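Local coordinates for protein beta-lactamase (Klebsiella pneumoniae, PDB 6KBY) that probably hydrolyses the amide bond of beta-lactam antibiotics as a class C serine beta-lactamase, giving resistance, and here holds AMP covalently in its active site, at residues 26-32 with 348-354; 33-37 with 48-52; 38-42 with 339-343. One frame throughout, in Å; residues are numbered along the deposited sequence.

Contact 1 (26-32 with 348-354); sequences LMQKNNI and KNYSIDQ
Residues 26-30 belong to the last turn of helix 11-30. The helix closes in a Schellman motif: Asn31 turns to positive phi (55/45), with Asn31 N bonded to Gln28 O (3.2 Å) and Ile32 N to Met27 O (3.0 Å), and Ile32 leaves in extended form. Residues 348-350 are extended, Ser351 sits at the N-cap position without a side-chain capping bond, its OG donating to Asp353 OD1 (2.6 Å), and 352-354 open helix 352-364. CA-CA distances are 8.1 Å for Leu26-Gln354, 6.9 Å for Asn30-Tyr350 and 5.4 Å for Ile32-Lys348. The first and last helices of the class C beta-lactamase fold thus meet on the same face of its central sheet, end of one to start of the other. Two amides pair head to head: Asn30 ND2 donates to Gln354 OE1 (2.8 Å), and Gln354 NE2 to Asn30 OD1 (3.0 Å). Asn30 (chi1 m) also gives ND2 to Leu26 O (2.9 Å), while Gln354 NE2 reaches Ser351 OG (2.9 Å). Water 1 donates to Gln354 OE1 (2.7 Å) and weakly accepts from Lys29 NZ (3.0 Å). Tyr350 (chi1 p) receives Ile32 CD1 over one ring face, 3.8 Å from the centroid, and Leu26 CD2 lies 3.8 Å from its CE2. Its ring also touches Met35. Lys348 bends along the helix end, CE 3.2 Å from Asn31 O, to a salt bridge with Asp213.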
loop_
_atom_site.group_PDB
_atom_site.type_symbol
_atom_site.label_atom_id
_atom_site.label_comp_id
_atom_site.label_asym_id
_atom_site.label_seq_id
_atom_site.Cartn_x
_atom_site.Cartn_y
_atom_site.Cartn_z
ATOM N N LEU A 26 20.084 -8.944 -6.533
ATOM C CA LEU A 26 18.701 -8.781 -6.972
ATOM C C LEU A 26 18.612 -7.829 -8.161
ATOM O O LEU A 26 17.938 -8.116 -9.161
ATOM C CB LEU A 26 17.866 -8.254 -5.805
ATOM C CG LEU A 26 16.386 -8.019 -6.099
ATOM C CD1 LEU A 26 15.623 -9.333 -6.113
ATOM C CD2 LEU A 26 15.798 -7.058 -5.076
ATOM N N MET A 27 19.284 -6.684 -8.065
ATOM C CA MET A 27 19.218 -5.703 -9.142
ATOM C C MET A 27 19.945 -6.195 -10.385
ATOM O O MET A 27 19.504 -5.936 -11.514
ATOM C CB MET A 27 19.817 -4.378 -8.677
ATOM C CG MET A 27 18.985 -3.701 -7.614
ATOM S SD MET A 27 19.685 -2.151 -7.011
ATOM C CE MET A 27 19.611 -1.131 -8.486
ATOM N N GLN A 28 21.070 -6.891 -10.198
ATOM C CA GLN A 28 21.821 -7.424 -11.326
ATOM C C GLN A 28 20.970 -8.413 -12.114
ATOM O O GLN A 28 20.773 -8.264 -13.327
ATOM C CB GLN A 28 23.108 -8.085 -10.811
ATOM C CG GLN A 28 24.205 -8.274 -11.859
ATOM C CD GLN A 28 23.793 -9.189 -12.987
ATOM O OE1 GLN A 28 23.389 -10.334 -12.766
ATOM N NE2 GLN A 28 23.882 -8.685 -14.204
ATOM N N LYS A 29 20.449 -9.436 -11.439
ATOM C CA LYS A 29 19.810 -10.510 -12.185
ATOM C C LYS A 29 18.472 -10.083 -12.771
ATOM O O LYS A 29 18.090 -10.574 -13.836
ATOM C CB LYS A 29 19.697 -11.777 -11.344
ATOM C CG LYS A 29 18.678 -11.737 -10.249
ATOM C CD LYS A 29 18.743 -13.060 -9.505
ATOM C CE LYS A 29 17.503 -13.318 -8.698
ATOM N NZ LYS A 29 17.585 -14.640 -8.011
ATOM N N ASN A 30 17.760 -9.166 -12.119
ATOM C CA ASN A 30 16.482 -8.685 -12.625
ATOM C C ASN A 30 16.625 -7.457 -13.512
ATOM O O ASN A 30 15.617 -6.974 -14.042
ATOM C CB ASN A 30 15.532 -8.373 -11.466
ATOM C CG ASN A 30 15.077 -9.615 -10.739
ATOM O OD1 ASN A 30 14.244 -10.367 -11.241
ATOM N ND2 ASN A 30 15.602 -9.830 -9.545
ATOM N N ASN A 31 17.840 -6.943 -13.674
ATOM C CA ASN A 31 18.077 -5.726 -14.448
ATOM C C ASN A 31 17.226 -4.557 -13.952
ATOM O O ASN A 31 16.616 -3.822 -14.736
ATOM C CB ASN A 31 17.907 -5.960 -15.946
ATOM C CG ASN A 31 18.602 -4.908 -16.765
ATOM O OD1 ASN A 31 19.671 -4.429 -16.391
ATOM N ND2 ASN A 31 18.003 -4.538 -17.890
ATOM N N ILE A 32 17.182 -4.391 -12.634
ATOM C CA ILE A 32 16.479 -3.276 -12.008
ATOM C C ILE A 32 17.413 -2.077 -12.010
ATOM O O ILE A 32 18.497 -2.156 -11.415
ATOM C CB ILE A 32 16.107 -3.619 -10.559
ATOM C CG1 ILE A 32 15.173 -4.830 -10.505
ATOM C CG2 ILE A 32 15.497 -2.411 -9.867
ATOM C CD1 ILE A 32 15.105 -5.470 -9.134
ATOM N N LYS A 348 11.711 -0.986 -11.538
ATOM C CA LYS A 348 11.277 -2.044 -12.432
ATOM C C LYS A 348 10.338 -2.930 -11.629
ATOM O O LYS A 348 10.545 -3.130 -10.428
ATOM C CB LYS A 348 12.449 -2.857 -12.992
ATOM C CG LYS A 348 12.018 -4.012 -13.890
ATOM C CD LYS A 348 13.191 -4.648 -14.604
ATOM C CE LYS A 348 13.605 -3.828 -15.807
ATOM N NZ LYS A 348 12.592 -3.915 -16.901
ATOM N N ASN A 349 9.287 -3.414 -12.280
ATOM C CA ASN A 349 8.325 -4.321 -11.659
ATOM C C ASN A 349 8.908 -5.729 -11.724
ATOM O O ASN A 349 8.811 -6.405 -12.753
ATOM C CB ASN A 349 7.001 -4.226 -12.410
ATOM C CG ASN A 349 5.914 -5.118 -11.834
ATOM O OD1 ASN A 349 6.168 -6.010 -11.024
ATOM N ND2 ASN A 349 4.685 -4.886 -12.275
ATOM N N TYR A 350 9.518 -6.175 -10.631
ATOM C CA TYR A 350 10.065 -7.519 -10.517
ATOM C C TYR A 350 9.205 -8.329 -9.552
ATOM O O TYR A 350 8.414 -7.780 -8.782
ATOM C CB TYR A 350 11.538 -7.476 -10.082
ATOM C CG TYR A 350 11.735 -6.980 -8.669
ATOM C CD1 TYR A 350 11.605 -5.631 -8.350
ATOM C CD2 TYR A 350 12.039 -7.866 -7.648
ATOM C CE1 TYR A 350 11.770 -5.187 -7.050
ATOM C CE2 TYR A 350 12.204 -7.427 -6.349
ATOM C CZ TYR A 350 12.068 -6.088 -6.056
ATOM O OH TYR A 350 12.228 -5.669 -4.756
ATOM N N SER A 351 9.360 -9.646 -9.593
ATOM C CA SER A 351 8.336 -10.514 -9.025
ATOM C C SER A 351 8.191 -10.363 -7.512
ATOM O O SER A 351 9.158 -10.152 -6.773
ATOM C CB SER A 351 8.567 -11.973 -9.411
ATOM O OG SER A 351 9.780 -12.457 -8.878
ATOM N N ILE A 352 6.947 -10.485 -7.063
ATOM C CA ILE A 352 6.616 -10.282 -5.658
ATOM C C ILE A 352 7.340 -11.276 -4.759
ATOM O O ILE A 352 7.778 -10.921 -3.660
ATOM C CB ILE A 352 5.089 -10.308 -5.467
ATOM C CG1 ILE A 352 4.499 -8.957 -5.883
ATOM C CG2 ILE A 352 4.728 -10.625 -4.033
ATOM C CD1 ILE A 352 2.993 -8.955 -6.001
ATOM N N ASP A 353 7.486 -12.530 -5.202
ATOM C CA ASP A 353 8.173 -13.513 -4.365
ATOM C C ASP A 353 9.578 -13.046 -3.996
ATOM O O ASP A 353 10.045 -13.285 -2.879
ATOM C CB ASP A 353 8.220 -14.876 -5.059
ATOM C CG ASP A 353 9.152 -14.889 -6.244
ATOM O OD1 ASP A 353 8.862 -14.175 -7.218
ATOM O OD2 ASP A 353 10.180 -15.599 -6.200
ATOM N N GLN A 354 10.263 -12.367 -4.919
ATOM C CA GLN A 354 11.595 -11.856 -4.615
ATOM C C GLN A 354 11.543 -10.699 -3.625
ATOM O O GLN A 354 12.392 -10.611 -2.729
ATOM C CB GLN A 354 12.298 -11.426 -5.896
ATOM C CG GLN A 354 12.564 -12.563 -6.851
ATOM C CD GLN A 354 13.302 -12.079 -8.066
ATOM O OE1 GLN A 354 14.525 -11.974 -8.055
ATOM N NE2 GLN A 354 12.562 -11.749 -9.110
HETATM O O HOH W 1 15.944 -13.067 -6.015
#

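Contact 2 (33-37 with 48-52); sequences PGMSV and YNYGL
Five backbone hydrogen bonds lace 33-37 to 48-52, arms of the antiparallel beta hairpin of strands 34-41 and 44-50, the latter the outermost strand at this side of the central sheet. Val37 N to Tyr48 O and Tyr48 N to Val37 O are both 2.8 Å; Met35 N to Tyr50 O is 3.0 Å, and Tyr50 N to Met35 O 2.9 Å. Leu52 N to Pro33 O (2.8 Å) extends the ladder past the corner the chain turns at Gly51. Met35-Tyr50 and Val37-Tyr48 are therefore the hydrogen-bonded pairs (CA-CA 5.1 and 5.2 Å), Gly34-Gly51 and Ser36-Asn49 the non-hydrogen-bonded ones (both 4.4 Å). The strand axes approach to 4.7 Å at 174°. On the face of Ser36 and Asn49, Ser36 OG (chi1 t) donates to Asn49 OD1 at 2.7 Å. Gly51 has positive phi (73/-146), and a CB there would clash with Pro33 O; one on Gly34 would strike Leu52 O. CA-H...O contacts fill the gaps: Gly34 CA lies 3.2 Å from both Tyr50 O and Leu52 O. Met35, Val37, Tyr48 and Tyr50 share the other face, covered by helix 11-30, where Tyr48 OH bonds Glu12 and Tyr50 OH bonds Asp20. The Tyr50 ring (chi1 m, chi2 87°) runs along this face, its CD1 4.4 Å from Met35 CB and its CE1 4.4 Å from Val37 CG2.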
loop_
_atom_site.group_PDB
_atom_site.type_symbol
_atom_site.label_atom_id
_atom_site.label_comp_id
_atom_site.label_asym_id
_atom_site.label_seq_id
_atom_site.Cartn_x
_atom_site.Cartn_y
_atom_site.Cartn_z
ATOM N N PRO A 33 17.052 -0.950 -12.632
ATOM C CA PRO A 33 18.023 0.155 -12.712
ATOM C C PRO A 33 18.325 0.812 -11.380
ATOM O O PRO A 33 19.489 1.140 -11.117
ATOM C CB PRO A 33 17.375 1.129 -13.705
ATOM C CG PRO A 33 16.458 0.272 -14.517
ATOM C CD PRO A 33 15.909 -0.737 -13.539
ATOM N N GLY A 34 17.316 1.020 -10.542
ATOM C CA GLY A 34 17.503 1.770 -9.310
ATOM C C GLY A 34 16.601 1.273 -8.205
ATOM O O GLY A 34 15.467 0.845 -8.447
ATOM N N MET A 35 17.112 1.337 -6.976
ATOM C CA MET A 35 16.317 0.986 -5.808
ATOM C C MET A 35 16.655 1.905 -4.651
ATOM O O MET A 35 17.750 2.466 -4.571
ATOM C CB MET A 35 16.545 -0.455 -5.339
ATOM C CG MET A 35 16.012 -1.495 -6.293
ATOM S SD MET A 35 15.976 -3.182 -5.664
ATOM C CE MET A 35 14.710 -3.085 -4.398
ATOM N N SER A 36 15.705 2.025 -3.732
ATOM C CA SER A 36 15.994 2.535 -2.405
ATOM C C SER A 36 15.359 1.591 -1.401
ATOM O O SER A 36 14.210 1.160 -1.581
ATOM C CB SER A 36 15.490 3.964 -2.209
ATOM O OG SER A 36 15.847 4.435 -0.925
ATOM N N VAL A 37 16.117 1.261 -0.364
ATOM C CA VAL A 37 15.644 0.408 0.713
ATOM C C VAL A 37 15.790 1.183 2.008
ATOM O O VAL A 37 16.880 1.680 2.316
ATOM C CB VAL A 37 16.441 -0.906 0.770
ATOM C CG1 VAL A 37 15.969 -1.764 1.938
ATOM C CG2 VAL A 37 16.321 -1.649 -0.547
ATOM N N TYR A 48 19.226 3.232 2.134
ATOM C CA TYR A 48 20.256 2.763 1.214
ATOM C C TYR A 48 19.764 2.959 -0.213
ATOM O O TYR A 48 18.686 2.473 -0.574
ATOM C CB TYR A 48 20.583 1.292 1.485
ATOM C CG TYR A 48 21.012 1.070 2.919
ATOM C CD1 TYR A 48 22.230 1.553 3.372
ATOM C CD2 TYR A 48 20.194 0.411 3.829
ATOM C CE1 TYR A 48 22.632 1.377 4.685
ATOM C CE2 TYR A 48 20.592 0.226 5.152
ATOM C CZ TYR A 48 21.810 0.713 5.564
ATOM O OH TYR A 48 22.218 0.538 6.871
ATOM N N ASN A 49 20.543 3.676 -1.017
ATOM C CA ASN A 49 20.186 3.988 -2.393
ATOM C C ASN A 49 21.133 3.282 -3.348
ATOM O O ASN A 49 22.341 3.193 -3.090
ATOM C CB ASN A 49 20.244 5.492 -2.625
ATOM C CG ASN A 49 19.281 6.237 -1.735
ATOM O OD1 ASN A 49 18.145 5.802 -1.530
ATOM N ND2 ASN A 49 19.735 7.350 -1.172
ATOM N N TYR A 50 20.583 2.796 -4.459
ATOM C CA TYR A 50 21.343 1.986 -5.403
ATOM C C TYR A 50 21.005 2.399 -6.823
ATOM O O TYR A 50 19.829 2.522 -7.171
ATOM C CB TYR A 50 20.975 0.508 -5.260
ATOM C CG TYR A 50 21.194 -0.058 -3.880
ATOM C CD1 TYR A 50 20.206 0.036 -2.906
ATOM C CD2 TYR A 50 22.383 -0.698 -3.555
ATOM C CE1 TYR A 50 20.397 -0.489 -1.641
ATOM C CE2 TYR A 50 22.585 -1.223 -2.292
ATOM C CZ TYR A 50 21.592 -1.108 -1.338
ATOM O OH TYR A 50 21.771 -1.625 -0.073
ATOM N N GLY A 51 22.030 2.567 -7.658
ATOM C CA GLY A 51 21.777 2.629 -9.083
ATOM C C GLY A 51 21.124 3.921 -9.543
ATOM O O GLY A 51 21.372 5.005 -9.011
ATOM N N LEU A 52 20.281 3.784 -10.566
ATOM C CA LEU A 52 19.829 4.896 -11.394
ATOM C C LEU A 52 18.323 5.085 -11.316
ATOM O O LEU A 52 17.558 4.135 -11.523
ATOM C CB LEU A 52 20.205 4.653 -12.853
ATOM C CG LEU A 52 21.688 4.429 -13.120
ATOM C CD1 LEU A 52 21.932 4.193 -14.608
ATOM C CD2 LEU A 52 22.482 5.609 -12.606
#

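Contact 3 (38-42 with 339-343); sequences AVTVN and KMGIV
Strands 38-41 and 340-343 run antiparallel, at 176° with axes 4.7 Å apart at closest, and pair Ala38 with Val343, Val39 with Ile342 and Thr40 with Gly341. Four backbone hydrogen bonds set this register: Ala38 N to Val343 O (2.9 Å), Val343 N to Ala38 O (2.8 Å), Thr40 N to Gly341 O and Gly341 N to Thr40 O (both 3.0 Å). Between them Val39-Ile342 is a non-hydrogen-bonded pair, CA-CA 4.5 Å. CA-H...O contacts supplement the ladder, with Ile342 CA 3.2 Å from Ala38 O and Met340 CA 3.1 Å from Thr40 O. At the open end waters take over. Water 2 donates to Thr40 OG1 and Lys339 O, 2.8 Å each; water 3 accepts from Asn42 N (2.8 Å) and donates weakly to Lys339 O (3.4 Å). Thr40 OG1 also bonds Asn45, across the hairpin turn. Apolar contacts are modest: Ala38 CB to Val343 CB 4.2 Å, on the face covered by helix 234-244, and Val39 CG2 to Ile342 CG1 4.1 Å, on the face where Ile342 meets helix 352-364. Val41 CG2 (chi1 p) lies 4.1 Å from Met340 CE, the methionine being extended at chi2. Lys339 has positive phi (45/45) and, with Met340, faces Val335 in a G1 beta bulge at the start of strand 340-346. N-terminal strand 34-41 thus lies beside C-terminal strand 340-346, as in the central antiparallel sheet of serine beta-lactamases.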
loop_
_atom_site.group_PDB
_atom_site.type_symbol
_atom_site.label_atom_id
_atom_site.label_comp_id
_atom_site.label_asym_id
_atom_site.label_seq_id
_atom_site.Cartn_x
_atom_site.Cartn_y
_atom_site.Cartn_z
ATOM N N ALA A 38 14.703 1.281 2.765
ATOM C CA ALA A 38 14.692 1.972 4.042
ATOM C C ALA A 38 14.328 0.963 5.117
ATOM O O ALA A 38 13.359 0.208 4.958
ATOM C CB ALA A 38 13.669 3.108 4.021
ATOM N N VAL A 39 15.102 0.955 6.202
ATOM C CA VAL A 39 14.906 0.039 7.320
ATOM C C VAL A 39 14.821 0.852 8.604
ATOM O O VAL A 39 15.602 1.789 8.806
ATOM C CB VAL A 39 16.076 -0.969 7.416
ATOM C CG1 VAL A 39 15.961 -1.841 8.654
ATOM C CG2 VAL A 39 16.150 -1.826 6.161
ATOM N N THR A 40 13.884 0.493 9.476
ATOM C CA THR A 40 13.862 1.009 10.838
ATOM C C THR A 40 13.955 -0.144 11.828
ATOM O O THR A 40 13.311 -1.184 11.653
ATOM C CB THR A 40 12.624 1.888 11.117
ATOM O OG1 THR A 40 12.754 2.494 12.409
ATOM C CG2 THR A 40 11.322 1.083 11.073
ATOM N N VAL A 41 14.785 0.038 12.851
ATOM C CA VAL A 41 14.881 -0.897 13.971
ATOM C C VAL A 41 15.554 -0.165 15.121
ATOM O O VAL A 41 16.438 0.669 14.906
ATOM C CB VAL A 41 15.626 -2.199 13.584
ATOM C CG1 VAL A 41 17.030 -1.897 13.071
ATOM C CG2 VAL A 41 15.686 -3.158 14.763
ATOM N N ASN A 42 15.119 -0.466 16.349
ATOM C CA ASN A 42 15.683 0.147 17.551
ATOM C C ASN A 42 15.541 1.668 17.527
ATOM O O ASN A 42 16.362 2.392 18.098
ATOM C CB ASN A 42 17.137 -0.282 17.777
ATOM C CG ASN A 42 17.622 -0.005 19.190
ATOM O OD1 ASN A 42 16.859 -0.083 20.153
ATOM N ND2 ASN A 42 18.905 0.329 19.315
ATOM N N LYS A 339 9.162 -3.273 16.514
ATOM C CA LYS A 339 9.420 -1.927 16.008
ATOM C C LYS A 339 10.404 -1.963 14.846
ATOM O O LYS A 339 11.358 -1.183 14.756
ATOM C CB LYS A 339 9.856 -0.964 17.111
ATOM C CG LYS A 339 8.903 -0.892 18.296
ATOM C CD LYS A 339 7.561 -0.242 17.978
ATOM C CE LYS A 339 6.703 -0.209 19.238
ATOM N NZ LYS A 339 5.460 0.593 19.086
ATOM N N MET A 340 10.177 -2.902 13.944
ATOM C CA MET A 340 11.040 -3.019 12.789
ATOM C C MET A 340 10.201 -2.976 11.528
ATOM O O MET A 340 9.059 -3.451 11.498
ATOM C CB MET A 340 11.914 -4.253 12.838
ATOM C CG MET A 340 11.181 -5.532 12.742
ATOM S SD MET A 340 12.332 -6.907 12.844
ATOM C CE MET A 340 13.376 -6.474 14.216
ATOM N N GLY A 341 10.758 -2.369 10.496
ATOM C CA GLY A 341 10.026 -2.216 9.258
ATOM C C GLY A 341 10.977 -1.995 8.110
ATOM O O GLY A 341 12.138 -1.602 8.295
ATOM N N ILE A 342 10.468 -2.259 6.911
ATOM C CA ILE A 342 11.256 -2.115 5.701
ATOM C C ILE A 342 10.377 -1.583 4.578
ATOM O O ILE A 342 9.200 -1.950 4.452
ATOM C CB ILE A 342 11.950 -3.435 5.307
ATOM C CG1 ILE A 342 12.871 -3.231 4.105
ATOM C CG2 ILE A 342 10.940 -4.544 5.046
ATOM C CD1 ILE A 342 13.747 -4.428 3.823
ATOM N N VAL A 343 10.967 -0.703 3.772
ATOM C CA VAL A 343 10.401 -0.216 2.523
ATOM C C VAL A 343 11.400 -0.564 1.425
ATOM O O VAL A 343 12.583 -0.228 1.539
ATOM C CB VAL A 343 10.211 1.311 2.573
ATOM C CG1 VAL A 343 9.598 1.820 1.278
ATOM C CG2 VAL A 343 9.384 1.723 3.781
HETATM O O HOH W 2 12.484 1.321 14.964
HETATM O O HOH W 3 13.150 -2.051 17.476
#

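Along the chain, helix 11-30, strand 34-41 and strand 44-50 come first; strand 340-346 and helix 352-364 follow some 290 residues later. Contacts 2 and 3 divide strand 34-41 between them, with centres about 17 Å apart: 44-50 flanks it on one side, 340-346 on the other. Contact 1 packs the helices on one face of the central antiparallel sheet, its centre about 12 Å from contact 2 and 21 Å from contact 3. It touches contact 2, Met27 SD lying 3.4 Å from Tyr50 CB, but not contact 3. Contacts 1 and 3 thus join both chain ends into one layered unit, and Tyr350 brings contact 1 to about 8 Å, side chain to side chain, from AMP-binding Ser324.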